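Long-range contacts in biliverdin reductase (Synechocystis sp., PDB 5B3T), which reduces the heme-derived tetrapyrrole biliverdin with NAD(P)H, probably yielding bilirubin as in other biliverdin reductases: residues F217-A222 with G241-Q246; A167-T172 with Q211-Y216; A142-L147 with T193-T198; V153-Y158 with T252-R257. All coordinates share one frame; numbering follows the deposited sequence.

Interaction 1 (F217-A222 with G241-Q246)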
loop_
_atom_site.group_PDB
_atom_site.type_symbol
_atom_site.label_atom_id
_atom_site.label_comp_id
_atom_site.label_asym_id
_atom_site.label_seq_id
_atom_site.Cartn_x
_atom_site.Cartn_y
_atom_site.Cartn_z
ATOM N N PHE A 217 2.787 -20.209 6.133
ATOM C CA PHE A 217 3.687 -20.043 7.260
ATOM C C PHE A 217 2.875 -19.668 8.492
ATOM O O PHE A 217 1.811 -19.050 8.394
ATOM C CB PHE A 217 4.779 -18.994 6.990
ATOM C CG PHE A 217 4.261 -17.617 6.650
ATOM C CD1 PHE A 217 4.071 -16.670 7.645
ATOM C CD2 PHE A 217 4.008 -17.256 5.333
ATOM C CE1 PHE A 217 3.610 -15.397 7.339
ATOM C CE2 PHE A 217 3.548 -15.981 5.021
ATOM C CZ PHE A 217 3.350 -15.053 6.024
ATOM N N ARG A 218 3.371 -20.083 9.653
ATOM C CA ARG A 218 2.749 -19.713 10.912
ATOM C C ARG A 218 3.417 -18.511 11.558
ATOM O O ARG A 218 2.854 -17.939 12.496
ATOM C CB ARG A 218 2.761 -20.896 11.888
ATOM C CG ARG A 218 4.138 -21.369 12.303
ATOM C CD ARG A 218 4.032 -22.575 13.226
ATOM N NE ARG A 218 5.275 -22.816 13.950
ATOM C CZ ARG A 218 5.516 -22.363 15.175
ATOM N NH1 ARG A 218 4.595 -21.653 15.810
ATOM N NH2 ARG A 218 6.674 -22.623 15.767
ATOM N N ALA A 219 4.597 -18.125 11.083
ATOM C CA ALA A 219 5.260 -16.914 11.534
ATOM C C ALA A 219 6.300 -16.528 10.496
ATOM O O ALA A 219 6.823 -17.383 9.774
ATOM C CB ALA A 219 5.920 -17.097 12.908
ATOM N N CYS A 220 6.586 -15.232 10.422
ATOM C CA CYS A 220 7.666 -14.733 9.590
ATOM C C CYS A 220 8.341 -13.573 10.301
ATOM O O CYS A 220 7.702 -12.815 11.038
ATOM C CB CYS A 220 7.174 -14.287 8.201
ATOM S SG CYS A 220 6.162 -12.789 8.182
ATOM N N LEU A 221 9.648 -13.458 10.091
ATOM C CA LEU A 221 10.423 -12.318 10.564
ATOM C C LEU A 221 11.321 -11.871 9.425
ATOM O O LEU A 221 12.210 -12.618 9.004
ATOM C CB LEU A 221 11.254 -12.667 11.801
ATOM C CG LEU A 221 12.212 -11.562 12.255
ATOM C CD1 LEU A 221 11.452 -10.281 12.578
ATOM C CD2 LEU A 221 13.041 -12.015 13.447
ATOM N N ALA A 222 11.078 -10.668 8.915
ATOM C CA ALA A 222 11.844 -10.124 7.805
ATOM C C ALA A 222 12.472 -8.811 8.241
ATOM O O ALA A 222 11.784 -7.935 8.774
ATOM C CB ALA A 222 10.965 -9.921 6.571
ATOM N N GLY A 241 2.886 -13.557 13.493
ATOM C CA GLY A 241 2.689 -14.981 13.662
ATOM C C GLY A 241 2.765 -15.483 15.088
ATOM O O GLY A 241 2.698 -14.706 16.045
ATOM N N GLU A 242 2.931 -16.799 15.230
ATOM C CA GLU A 242 2.724 -17.469 16.507
ATOM C C GLU A 242 3.885 -17.300 17.481
ATOM O O GLU A 242 3.695 -17.523 18.682
ATOM C CB GLU A 242 2.459 -18.960 16.265
ATOM C CG GLU A 242 1.102 -19.242 15.629
ATOM C CD GLU A 242 0.920 -20.696 15.229
ATOM O OE1 GLU A 242 1.803 -21.523 15.542
ATOM O OE2 GLU A 242 -0.114 -21.011 14.602
ATOM N N VAL A 243 5.072 -16.901 17.011
ATOM C CA VAL A 243 6.246 -16.854 17.879
ATOM C C VAL A 243 6.441 -15.505 18.559
ATOM O O VAL A 243 7.338 -15.376 19.404
ATOM C CB VAL A 243 7.534 -17.204 17.103
ATOM C CG1 VAL A 243 7.410 -18.577 16.463
ATOM C CG2 VAL A 243 7.834 -16.138 16.056
ATOM N N PHE A 244 5.635 -14.500 18.228
ATOM C CA PHE A 244 5.831 -13.144 18.728
ATOM C C PHE A 244 4.923 -12.904 19.927
ATOM O O PHE A 244 3.696 -12.961 19.803
ATOM C CB PHE A 244 5.559 -12.119 17.629
ATOM C CG PHE A 244 6.536 -12.181 16.492
ATOM C CD1 PHE A 244 7.764 -11.549 16.585
ATOM C CD2 PHE A 244 6.233 -12.878 15.335
ATOM C CE1 PHE A 244 8.671 -11.605 15.543
ATOM C CE2 PHE A 244 7.137 -12.940 14.289
ATOM C CZ PHE A 244 8.359 -12.300 14.394
ATOM N N HIS A 245 5.529 -12.621 21.080
ATOM C CA HIS A 245 4.783 -12.396 22.310
ATOM C C HIS A 245 4.656 -10.926 22.685
ATOM O O HIS A 245 3.970 -10.614 23.663
ATOM C CB HIS A 245 5.427 -13.167 23.469
ATOM C CG HIS A 245 5.117 -14.631 23.461
ATOM N ND1 HIS A 245 5.827 -15.540 22.705
ATOM C CD2 HIS A 245 4.158 -15.341 24.101
ATOM C CE1 HIS A 245 5.323 -16.748 22.888
ATOM N NE2 HIS A 245 4.312 -16.654 23.732
ATOM N N GLN A 246 5.290 -10.018 21.944
ATOM C CA GLN A 246 5.143 -8.585 22.177
ATOM C C GLN A 246 4.962 -7.881 20.841
ATOM O O GLN A 246 5.816 -7.997 19.956
ATOM C CB GLN A 246 6.350 -8.003 22.921
ATOM C CG GLN A 246 6.122 -6.575 23.407
ATOM C CD GLN A 246 7.413 -5.808 23.615
ATOM O OE1 GLN A 246 8.333 -5.889 22.800
ATOM N NE2 GLN A 246 7.487 -5.057 24.707
#
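A classic beta bulge near the start of strand 217-228, where R218 and A219 both face W209 of strand 199-210, gives this contact its shape. Opposite the bulge, strand 233-241 ends and a type I turn from G241 to F244 begins. A219 and G241 form an antiparallel non-hydrogen-bonded pair with CA atoms 3.9 Å apart. A CB on G241 would run into A219 CA and R218 O, and the phi of 125° also favours glycine.

The carbonyl of R218, turned to the loop, accepts from E242 N at 3.0 Å, with the donor in the carbonyl plane. The R218 side chain crosses that of E242 at about a right angle; its CG sits between backbone N and carbonyl carbon (chi1 63°), and the chain then runs extended to NE. R218 NH1 gives E242 OE1 a salt-bridge hydrogen bond of 2.8 Å on the anti lone pair, near the guanidinium plane although the two planes are 49° apart. E242 OE2 accepts from A167 N, so both carboxylate oxygens are held. An alanine in place of R218 would lose the salt bridge and would probably loosen the E242 carboxylate.

Further along strand 217-228, within the mixed sheet, A219 CB meets V243 CG2 at 3.8 Å. L221 CB reaches the edge of the F244 ring, 3.9 Å from CZ, and C220 O lies 3.3 Å from F244 CE2 at the same edge.

Interaction 2 (A167-T172 with Q211-Y216)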
loop_
_atom_site.group_PDB
_atom_site.type_symbol
_atom_site.label_atom_id
_atom_site.label_comp_id
_atom_site.label_asym_id
_atom_site.label_seq_id
_atom_site.Cartn_x
_atom_site.Cartn_y
_atom_site.Cartn_z
ATOM N N ALA A 167 -1.944 -18.978 13.837
ATOM C CA ALA A 167 -1.839 -18.375 12.521
ATOM C C ALA A 167 -2.955 -18.913 11.629
ATOM O O ALA A 167 -3.162 -20.131 11.574
ATOM C CB ALA A 167 -0.476 -18.664 11.900
ATOM N N PRO A 168 -3.683 -18.055 10.926
ATOM C CA PRO A 168 -4.814 -18.524 10.124
ATOM C C PRO A 168 -4.359 -19.193 8.836
ATOM O O PRO A 168 -3.216 -19.061 8.395
ATOM C CB PRO A 168 -5.585 -17.234 9.829
ATOM C CG PRO A 168 -4.504 -16.191 9.764
ATOM C CD PRO A 168 -3.472 -16.601 10.793
ATOM N N GLN A 169 -5.291 -19.925 8.233
ATOM C CA GLN A 169 -5.075 -20.496 6.908
ATOM C C GLN A 169 -5.772 -19.619 5.870
ATOM O O GLN A 169 -6.764 -19.994 5.243
ATOM C CB GLN A 169 -5.571 -21.939 6.859
ATOM C CG GLN A 169 -4.769 -22.818 5.913
ATOM C CD GLN A 169 -5.574 -23.970 5.341
ATOM O OE1 GLN A 169 -6.801 -23.904 5.254
ATOM N NE2 GLN A 169 -4.884 -25.032 4.941
ATOM N N ARG A 170 -5.229 -18.412 5.712
ATOM C CA ARG A 170 -5.749 -17.437 4.764
ATOM C C ARG A 170 -4.584 -16.818 4.000
ATOM O O ARG A 170 -3.412 -17.059 4.305
ATOM C CB ARG A 170 -6.594 -16.367 5.468
ATOM C CG ARG A 170 -5.814 -15.467 6.408
ATOM C CD ARG A 170 -6.735 -14.519 7.161
ATOM N NE ARG A 170 -7.499 -13.658 6.264
ATOM C CZ ARG A 170 -7.942 -12.448 6.589
ATOM N NH1 ARG A 170 -7.692 -11.949 7.792
ATOM N NH2 ARG A 170 -8.633 -11.732 5.711
ATOM N N TRP A 171 -4.921 -16.000 2.996
ATOM C CA TRP A 171 -3.919 -15.565 2.026
ATOM C C TRP A 171 -2.823 -14.717 2.660
ATOM O O TRP A 171 -1.697 -14.686 2.150
ATOM C CB TRP A 171 -4.590 -14.805 0.877
ATOM C CG TRP A 171 -5.123 -13.441 1.230
ATOM C CD1 TRP A 171 -6.392 -13.133 1.629
ATOM C CD2 TRP A 171 -4.406 -12.200 1.185
ATOM N NE1 TRP A 171 -6.505 -11.780 1.845
ATOM C CE2 TRP A 171 -5.300 -11.185 1.579
ATOM C CE3 TRP A 171 -3.093 -11.851 0.855
ATOM C CZ2 TRP A 171 -4.923 -9.844 1.654
ATOM C CZ3 TRP A 171 -2.718 -10.517 0.929
ATOM C CH2 TRP A 171 -3.631 -9.531 1.325
ATOM N N THR A 172 -3.117 -14.035 3.769
ATOM C CA THR A 172 -2.112 -13.195 4.413
ATOM C C THR A 172 -0.990 -13.999 5.058
ATOM O O THR A 172 0.057 -13.423 5.376
ATOM C CB THR A 172 -2.770 -12.292 5.460
ATOM O OG1 THR A 172 -3.611 -13.077 6.311
ATOM C CG2 THR A 172 -3.602 -11.206 4.784
ATOM N N GLN A 211 3.904 -23.857 8.442
ATOM C CA GLN A 211 2.830 -24.694 8.951
ATOM C C GLN A 211 3.056 -26.130 8.489
ATOM O O GLN A 211 3.934 -26.396 7.665
ATOM C CB GLN A 211 1.482 -24.156 8.468
ATOM C CG GLN A 211 1.052 -22.831 9.076
ATOM C CD GLN A 211 0.478 -22.982 10.478
ATOM O OE1 GLN A 211 0.728 -23.975 11.158
ATOM N NE2 GLN A 211 -0.300 -21.993 10.912
ATOM N N PRO A 212 2.305 -27.098 9.034
ATOM C CA PRO A 212 2.391 -28.467 8.495
ATOM C C PRO A 212 2.173 -28.525 6.993
ATOM O O PRO A 212 2.884 -29.254 6.291
ATOM C CB PRO A 212 1.296 -29.209 9.270
ATOM C CG PRO A 212 1.229 -28.494 10.574
ATOM C CD PRO A 212 1.482 -27.042 10.256
ATOM N N ASN A 213 1.210 -27.761 6.479
ATOM C CA ASN A 213 1.087 -27.514 5.049
ATOM C C ASN A 213 2.068 -26.404 4.692
ATOM O O ASN A 213 1.823 -25.234 5.012
ATOM C CB ASN A 213 -0.352 -27.135 4.684
ATOM C CG ASN A 213 -0.521 -26.768 3.212
ATOM O OD1 ASN A 213 0.423 -26.824 2.422
ATOM N ND2 ASN A 213 -1.741 -26.398 2.840
ATOM N N PRO A 214 3.183 -26.725 4.026
ATOM C CA PRO A 214 4.243 -25.726 3.826
ATOM C C PRO A 214 3.882 -24.605 2.862
ATOM O O PRO A 214 4.714 -23.718 2.641
ATOM C CB PRO A 214 5.408 -26.567 3.287
ATOM C CG PRO A 214 4.738 -27.697 2.579
ATOM C CD PRO A 214 3.507 -28.014 3.391
ATOM N N GLU A 215 2.683 -24.609 2.275
ATOM C CA GLU A 215 2.231 -23.460 1.501
ATOM C C GLU A 215 1.846 -22.285 2.388
ATOM O O GLU A 215 1.728 -21.159 1.892
ATOM C CB GLU A 215 1.040 -23.838 0.622
ATOM C CG GLU A 215 1.360 -24.839 -0.467
ATOM C CD GLU A 215 0.255 -24.928 -1.497
ATOM O OE1 GLU A 215 -0.257 -23.866 -1.908
ATOM O OE2 GLU A 215 -0.104 -26.057 -1.890
ATOM N N TYR A 216 1.637 -22.528 3.677
ATOM C CA TYR A 216 1.365 -21.492 4.656
ATOM C C TYR A 216 2.527 -21.411 5.635
ATOM O O TYR A 216 3.186 -22.413 5.923
ATOM C CB TYR A 216 0.066 -21.780 5.415
ATOM C CG TYR A 216 -1.174 -21.730 4.552
ATOM C CD1 TYR A 216 -1.609 -22.853 3.860
ATOM C CD2 TYR A 216 -1.913 -20.561 4.434
ATOM C CE1 TYR A 216 -2.741 -22.810 3.068
ATOM C CE2 TYR A 216 -3.048 -20.509 3.647
ATOM C CZ TYR A 216 -3.456 -21.635 2.966
ATOM O OH TYR A 216 -4.587 -21.586 2.183
HETATM O O HOH W 1 -0.909 -20.185 8.573
#
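One face of the Y216 ring is covered by the aliphatic part of Q169: CG lies 3.5 Å from the ring centroid and 13° off the ring normal, a CH-pi contact almost over the centre. Beyond CG the Q169 chain is extended and crosses Y216 at about a right angle. Its amide is tilted 29° to the ring plane, and NE2 stands 3.6 Å from Y216 CE1. At the ring edge, near its plane, lies R170 O, 3.5 Å from Y216 CE2. The ring of H174 meets that of Y216 edge-to-face.

Y216 closes a type I turn that starts at N213, with Y216 N bonded to N213 O. N213 OD1 also accepts from E215 N at 3.2 Å, an Asx turn in which the donor stands above the carbonyl plane. Q211, with CG anti to the carbonyl carbon, is bent at chi2 (-79°), which brings NE2 to 3.5 Å from A167 CB.

A serine in place of Y216 would remove the ring on which Q169 CG rests and would probably let the loop carrying R170 and W171, both NADP(+)-binding residues, shift more easily.

No direct hydrogen bond crosses between 167-172 and 211-216; a water bridges them, donating to P168 O at 2.6 Å and accepting from Q211 NE2 at 3.0 Å. Dispersion and one bridging water thus hold this surface contact, probably a yielding join.

Interaction 3 (A142-L147 with T193-T198)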
loop_
_atom_site.group_PDB
_atom_site.type_symbol
_atom_site.label_atom_id
_atom_site.label_comp_id
_atom_site.label_asym_id
_atom_site.label_seq_id
_atom_site.Cartn_x
_atom_site.Cartn_y
_atom_site.Cartn_z
ATOM N N ALA A 142 1.995 13.059 8.403
ATOM C CA ALA A 142 2.518 13.731 9.588
ATOM C C ALA A 142 4.043 13.763 9.577
ATOM O O ALA A 142 4.653 14.764 9.971
ATOM C CB ALA A 142 2.000 13.045 10.852
ATOM N N ILE A 143 4.676 12.676 9.132
ATOM C CA ILE A 143 6.133 12.659 9.006
ATOM C C ILE A 143 6.584 13.687 7.975
ATOM O O ILE A 143 7.513 14.467 8.213
ATOM C CB ILE A 143 6.631 11.247 8.643
ATOM C CG1 ILE A 143 6.322 10.257 9.765
ATOM C CG2 ILE A 143 8.121 11.268 8.344
ATOM C CD1 ILE A 143 6.864 8.867 9.516
ATOM N N ARG A 144 5.932 13.694 6.809
ATOM C CA ARG A 144 6.262 14.665 5.769
ATOM C C ARG A 144 6.148 16.093 6.287
ATOM O O ARG A 144 7.020 16.930 6.024
ATOM C CB ARG A 144 5.345 14.465 4.561
ATOM C CG ARG A 144 5.971 13.708 3.403
ATOM C CD ARG A 144 6.552 14.668 2.378
ATOM N NE ARG A 144 6.977 13.979 1.165
ATOM C CZ ARG A 144 8.218 13.561 0.937
ATOM N NH1 ARG A 144 9.166 13.763 1.843
ATOM N NH2 ARG A 144 8.512 12.941 -0.197
ATOM N N GLN A 145 5.085 16.386 7.038
ATOM C CA GLN A 145 4.846 17.738 7.529
ATOM C C GLN A 145 5.838 18.173 8.600
ATOM O O GLN A 145 5.870 19.362 8.935
ATOM C CB GLN A 145 3.424 17.847 8.079
ATOM C CG GLN A 145 2.353 18.019 7.014
ATOM C CD GLN A 145 0.954 17.803 7.558
ATOM O OE1 GLN A 145 0.690 18.042 8.737
ATOM N NE2 GLN A 145 0.046 17.354 6.699
ATOM N N ASN A 146 6.642 17.257 9.145
ATOM C CA ASN A 146 7.516 17.586 10.260
ATOM C C ASN A 146 8.973 17.195 10.054
ATOM O O ASN A 146 9.802 17.509 10.915
ATOM C CB ASN A 146 6.999 16.934 11.552
ATOM C CG ASN A 146 5.718 17.576 12.056
ATOM O OD1 ASN A 146 5.746 18.639 12.677
ATOM N ND2 ASN A 146 4.588 16.932 11.789
ATOM N N LEU A 147 9.313 16.525 8.948
ATOM C CA LEU A 147 10.710 16.182 8.693
ATOM C C LEU A 147 11.584 17.423 8.584
ATOM O O LEU A 147 12.751 17.397 8.992
ATOM C CB LEU A 147 10.825 15.343 7.420
ATOM C CG LEU A 147 10.836 13.826 7.620
ATOM C CD1 LEU A 147 10.867 13.105 6.282
ATOM C CD2 LEU A 147 12.022 13.415 8.475
ATOM N N THR A 193 12.302 9.977 -0.810
ATOM C CA THR A 193 13.448 10.153 -1.693
ATOM C C THR A 193 13.776 11.631 -1.878
ATOM O O THR A 193 14.931 11.998 -2.090
ATOM C CB THR A 193 13.200 9.516 -3.074
ATOM O OG1 THR A 193 12.855 8.134 -2.911
ATOM C CG2 THR A 193 14.444 9.625 -3.942
ATOM N N ASP A 194 12.752 12.474 -1.793
ATOM C CA ASP A 194 12.930 13.913 -1.949
ATOM C C ASP A 194 13.919 14.459 -0.925
ATOM O O ASP A 194 14.613 15.442 -1.182
ATOM C CB ASP A 194 11.587 14.634 -1.820
ATOM C CG ASP A 194 11.744 16.138 -1.702
ATOM O OD1 ASP A 194 12.650 16.696 -2.356
ATOM O OD2 ASP A 194 10.961 16.762 -0.956
ATOM N N LEU A 195 13.979 13.812 0.235
ATOM C CA LEU A 195 14.868 14.224 1.282
ATOM C C LEU A 195 15.999 13.273 1.606
ATOM O O LEU A 195 17.070 13.681 1.876
ATOM C CB LEU A 195 14.063 14.445 2.547
ATOM C CG LEU A 195 13.014 15.562 2.562
ATOM C CD1 LEU A 195 11.781 15.253 3.380
ATOM C CD2 LEU A 195 13.709 16.821 3.064
ATOM N N PHE A 196 15.731 11.985 1.590
ATOM C CA PHE A 196 16.735 10.996 1.960
ATOM C C PHE A 196 17.630 10.590 0.800
ATOM O O PHE A 196 18.667 9.953 1.027
ATOM C CB PHE A 196 16.059 9.741 2.524
ATOM C CG PHE A 196 15.238 9.993 3.763
ATOM C CD1 PHE A 196 15.420 11.146 4.511
ATOM C CD2 PHE A 196 14.284 9.077 4.176
ATOM C CE1 PHE A 196 14.670 11.381 5.647
ATOM C CE2 PHE A 196 13.532 9.305 5.316
ATOM C CZ PHE A 196 13.725 10.461 6.052
ATOM N N GLY A 197 17.266 10.947 -0.429
ATOM C CA GLY A 197 17.929 10.394 -1.589
ATOM C C GLY A 197 17.450 8.975 -1.833
ATOM O O GLY A 197 16.487 8.499 -1.227
ATOM N N THR A 198 18.144 8.287 -2.732
ATOM C CA THR A 198 17.780 6.917 -3.045
ATOM C C THR A 198 18.525 5.945 -2.131
ATOM O O THR A 198 19.525 6.287 -1.496
ATOM C CB THR A 198 18.068 6.606 -4.517
ATOM O OG1 THR A 198 19.442 6.888 -4.801
ATOM C CG2 THR A 198 17.186 7.449 -5.431
#
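L195 has CG anti to its carbonyl carbon (chi1 -64°), pointing the side chain at helix 137-146; the same choice at F196 brings its ring end near that helix. From that helix R144 bends at chi2 (-95°), so that the guanidinium swings in close to helix 193-196. The contact joins the end of helix 137-146 to the short helix 193-196 in the C-terminal alpha/beta domain, beside the mixed sheet: I143 rests on F251 and L253, and F196 on L253.

L147 is the buried apolar centre. Its CD1 meets L195 CD1 at 3.7 Å, the two side chains crossing obliquely, and also reaches F196 CZ at 3.9 Å, with the leucine and phenylalanine at about a right angle. F192 adds to the apolar surroundings, touching I143, R144 and L147.

Toward solvent the chemistry changes. L195 CD1 lies at the edge of the R144 guanidinium, near its plane and 3.4 Å from NH1. R144 NH2 is 3.9 Å from D194 CB. R144 NH1 and D194 OD2 are 4.5 Å apart, beyond a salt bridge, and the oxygen lies well out of the guanidinium plane, so no N-H points at it. No hydrogen bond crosses between the segments.

Within helix 137-146, N146 turns back on the preceding turn: ND2 donates to A142 O at 2.8 Å, in the carbonyl plane on a lone pair and with an N-H...O angle of 165°.

Interaction 4 (V153-Y158 with T252-R257)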
loop_
_atom_site.group_PDB
_atom_site.type_symbol
_atom_site.label_atom_id
_atom_site.label_comp_id
_atom_site.label_asym_id
_atom_site.label_seq_id
_atom_site.Cartn_x
_atom_site.Cartn_y
_atom_site.Cartn_z
ATOM N N VAL A 153 18.457 13.812 8.799
ATOM C CA VAL A 153 18.015 12.536 9.351
ATOM C C VAL A 153 19.115 11.505 9.131
ATOM O O VAL A 153 19.534 11.264 7.995
ATOM C CB VAL A 153 16.697 12.086 8.708
ATOM C CG1 VAL A 153 16.174 10.828 9.387
ATOM C CG2 VAL A 153 15.669 13.207 8.772
ATOM N N PHE A 154 19.589 10.896 10.222
ATOM C CA PHE A 154 20.695 9.952 10.157
ATOM C C PHE A 154 20.347 8.546 10.621
ATOM O O PHE A 154 21.101 7.616 10.313
ATOM C CB PHE A 154 21.887 10.460 10.987
ATOM C CG PHE A 154 21.548 10.758 12.422
ATOM C CD1 PHE A 154 21.575 9.754 13.379
ATOM C CD2 PHE A 154 21.213 12.045 12.818
ATOM C CE1 PHE A 154 21.264 10.025 14.699
ATOM C CE2 PHE A 154 20.903 12.323 14.141
ATOM C CZ PHE A 154 20.928 11.312 15.080
ATOM N N TYR A 155 19.245 8.358 11.343
ATOM C CA TYR A 155 18.894 7.046 11.866
ATOM C C TYR A 155 17.381 6.952 11.972
ATOM O O TYR A 155 16.748 7.818 12.582
ATOM C CB TYR A 155 19.549 6.809 13.232
ATOM C CG TYR A 155 19.415 5.402 13.775
ATOM C CD1 TYR A 155 19.565 4.295 12.950
ATOM C CD2 TYR A 155 19.170 5.182 15.126
ATOM C CE1 TYR A 155 19.452 3.006 13.452
ATOM C CE2 TYR A 155 19.058 3.901 15.637
ATOM C CZ TYR A 155 19.200 2.816 14.796
ATOM O OH TYR A 155 19.091 1.539 15.303
ATOM N N ALA A 156 16.810 5.914 11.369
ATOM C CA ALA A 156 15.373 5.696 11.401
ATOM C C ALA A 156 15.097 4.218 11.623
ATOM O O ALA A 156 15.856 3.355 11.174
ATOM C CB ALA A 156 14.690 6.164 10.111
ATOM N N ARG A 157 14.000 3.934 12.320
ATOM C CA ARG A 157 13.597 2.559 12.579
ATOM C C ARG A 157 12.091 2.443 12.423
ATOM O O ARG A 157 11.335 3.172 13.072
ATOM C CB ARG A 157 14.024 2.099 13.979
ATOM C CG ARG A 157 13.704 0.638 14.254
ATOM C CD ARG A 157 14.402 0.137 15.504
ATOM N NE ARG A 157 14.602 -1.308 15.453
ATOM C CZ ARG A 157 13.726 -2.190 15.918
ATOM N NH1 ARG A 157 12.602 -1.766 16.476
ATOM N NH2 ARG A 157 13.975 -3.489 15.832
ATOM N N TYR A 158 11.668 1.527 11.557
ATOM C CA TYR A 158 10.260 1.268 11.275
ATOM C C TYR A 158 10.021 -0.216 11.516
ATOM O O TYR A 158 10.486 -1.059 10.741
ATOM C CB TYR A 158 9.914 1.679 9.840
ATOM C CG TYR A 158 8.532 1.299 9.354
ATOM C CD1 TYR A 158 7.436 1.308 10.208
ATOM C CD2 TYR A 158 8.321 0.958 8.024
ATOM C CE1 TYR A 158 6.173 0.965 9.752
ATOM C CE2 TYR A 158 7.065 0.617 7.560
ATOM C CZ TYR A 158 5.995 0.622 8.426
ATOM O OH TYR A 158 4.746 0.281 7.961
ATOM N N THR A 252 10.319 5.594 14.044
ATOM C CA THR A 252 11.166 6.591 14.687
ATOM C C THR A 252 12.189 7.099 13.684
ATOM O O THR A 252 12.793 6.305 12.956
ATOM C CB THR A 252 11.873 6.001 15.910
ATOM O OG1 THR A 252 10.893 5.520 16.837
ATOM C CG2 THR A 252 12.739 7.055 16.593
ATOM N N LEU A 253 12.380 8.418 13.646
ATOM C CA LEU A 253 13.370 9.047 12.780
ATOM C C LEU A 253 14.187 10.030 13.608
ATOM O O LEU A 253 13.629 10.958 14.203
ATOM C CB LEU A 253 12.705 9.753 11.592
ATOM C CG LEU A 253 11.787 8.895 10.710
ATOM C CD1 LEU A 253 10.332 9.006 11.151
ATOM C CD2 LEU A 253 11.932 9.249 9.235
ATOM N N HIS A 254 15.502 9.825 13.642
ATOM C CA HIS A 254 16.413 10.659 14.416
ATOM C C HIS A 254 17.136 11.617 13.476
ATOM O O HIS A 254 17.775 11.180 12.512
ATOM C CB HIS A 254 17.429 9.810 15.181
ATOM C CG HIS A 254 16.824 8.922 16.223
ATOM N ND1 HIS A 254 16.358 9.400 17.429
ATOM C CD2 HIS A 254 16.637 7.580 16.253
ATOM C CE1 HIS A 254 15.896 8.394 18.150
ATOM N NE2 HIS A 254 16.054 7.279 17.460
ATOM N N GLY A 255 17.038 12.913 13.762
ATOM C CA GLY A 255 17.786 13.921 13.035
ATOM C C GLY A 255 18.615 14.767 13.981
ATOM O O GLY A 255 18.345 14.778 15.186
ATOM N N ASP A 256 19.620 15.482 13.470
ATOM C CA ASP A 256 20.476 16.225 14.391
ATOM C C ASP A 256 19.804 17.465 14.969
ATOM O O ASP A 256 20.418 18.140 15.801
ATOM C CB ASP A 256 21.803 16.604 13.719
ATOM C CG ASP A 256 21.626 17.452 12.470
ATOM O OD1 ASP A 256 20.515 17.963 12.220
ATOM O OD2 ASP A 256 22.622 17.614 11.732
ATOM N N ARG A 257 18.575 17.782 14.560
ATOM C CA ARG A 257 17.800 18.843 15.185
ATOM C C ARG A 257 16.551 18.330 15.888
ATOM O O ARG A 257 15.795 19.137 16.441
ATOM C CB ARG A 257 17.407 19.907 14.153
ATOM C CG ARG A 257 18.574 20.740 13.652
ATOM C CD ARG A 257 18.126 21.792 12.649
ATOM N NE ARG A 257 19.211 22.155 11.742
ATOM C CZ ARG A 257 19.106 23.049 10.765
ATOM N NH1 ARG A 257 17.961 23.685 10.562
ATOM N NH2 ARG A 257 20.150 23.309 9.990
#
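Backbone hydrogen bonds carry most of this contact between strands 153-163 and 248-255, whose short segments run antiparallel at 170° with axes 4.6 Å apart. R157 and T252 form a reciprocal pair, R157 N to T252 O at 2.7 Å and T252 N to R157 O at 2.8 Å. H254 N donates to Y155 O at 2.6 Å, nearly along the C=O axis. In return H254 O takes two donors, F154 N at 2.9 Å and, weakly, Y155 N. CA-H...O contacts supplement these bonds, the shortest from A156 CA, in the non-hydrogen-bonded pair with L253, to T252 O at 3.1 Å.

Apolar contacts lie on the buried face, which carries V153, A156 and L253. A156 CB meets L253 CG at 4.0 Å, and V153 CG1 approaches L253 CB. F196 of helix 193-196 packs on both V153 and L253.

Aromatic groups gather around H254. The F154 side chain, with CG between backbone N and carbonyl carbon (chi1 56°), has H254 O over one ring face, toward the rim, while D256 N sits at its edge. Y155 and H254 lie side by side and point the same way, meeting rim to rim with Y155 CD2 and H254 CD2 3.7 Å apart and planes 15° apart.

Polar ends find partners beyond the two strands: Y155 OH and R157 NE both bind E235, and H254 ND1 bonds to T259 OG1.

F154 and Y155 both face H254, and the register shifts by one residue there: a classic beta bulge within the mixed sheet of the C-terminal alpha/beta domain of this Gfo/Idh/MocA-family protein.

In the fold
All four contacts belong to the C-terminal alpha/beta domain but fall into two touching pairs. Interactions 1 and 2, with centres 12 Å apart, share the end of the sheet near the NADP(+)-binding residues, and the bond from A167 N to E242 OE2 ties them. Interactions 3 and 4, 11 Å apart, lie away from those residues; L147 and F196 pack on V153, fastening helices to strands. Interactions 1 and 4 both reach the mixed sheet, the former where one strand pair gives way to a turn and a salt bridge, the latter through backbone pairing broken by a bulge. Interaction 2 is a surface contact of loops bridged by water; the others are partly buried, interaction 3 chiefly apolar.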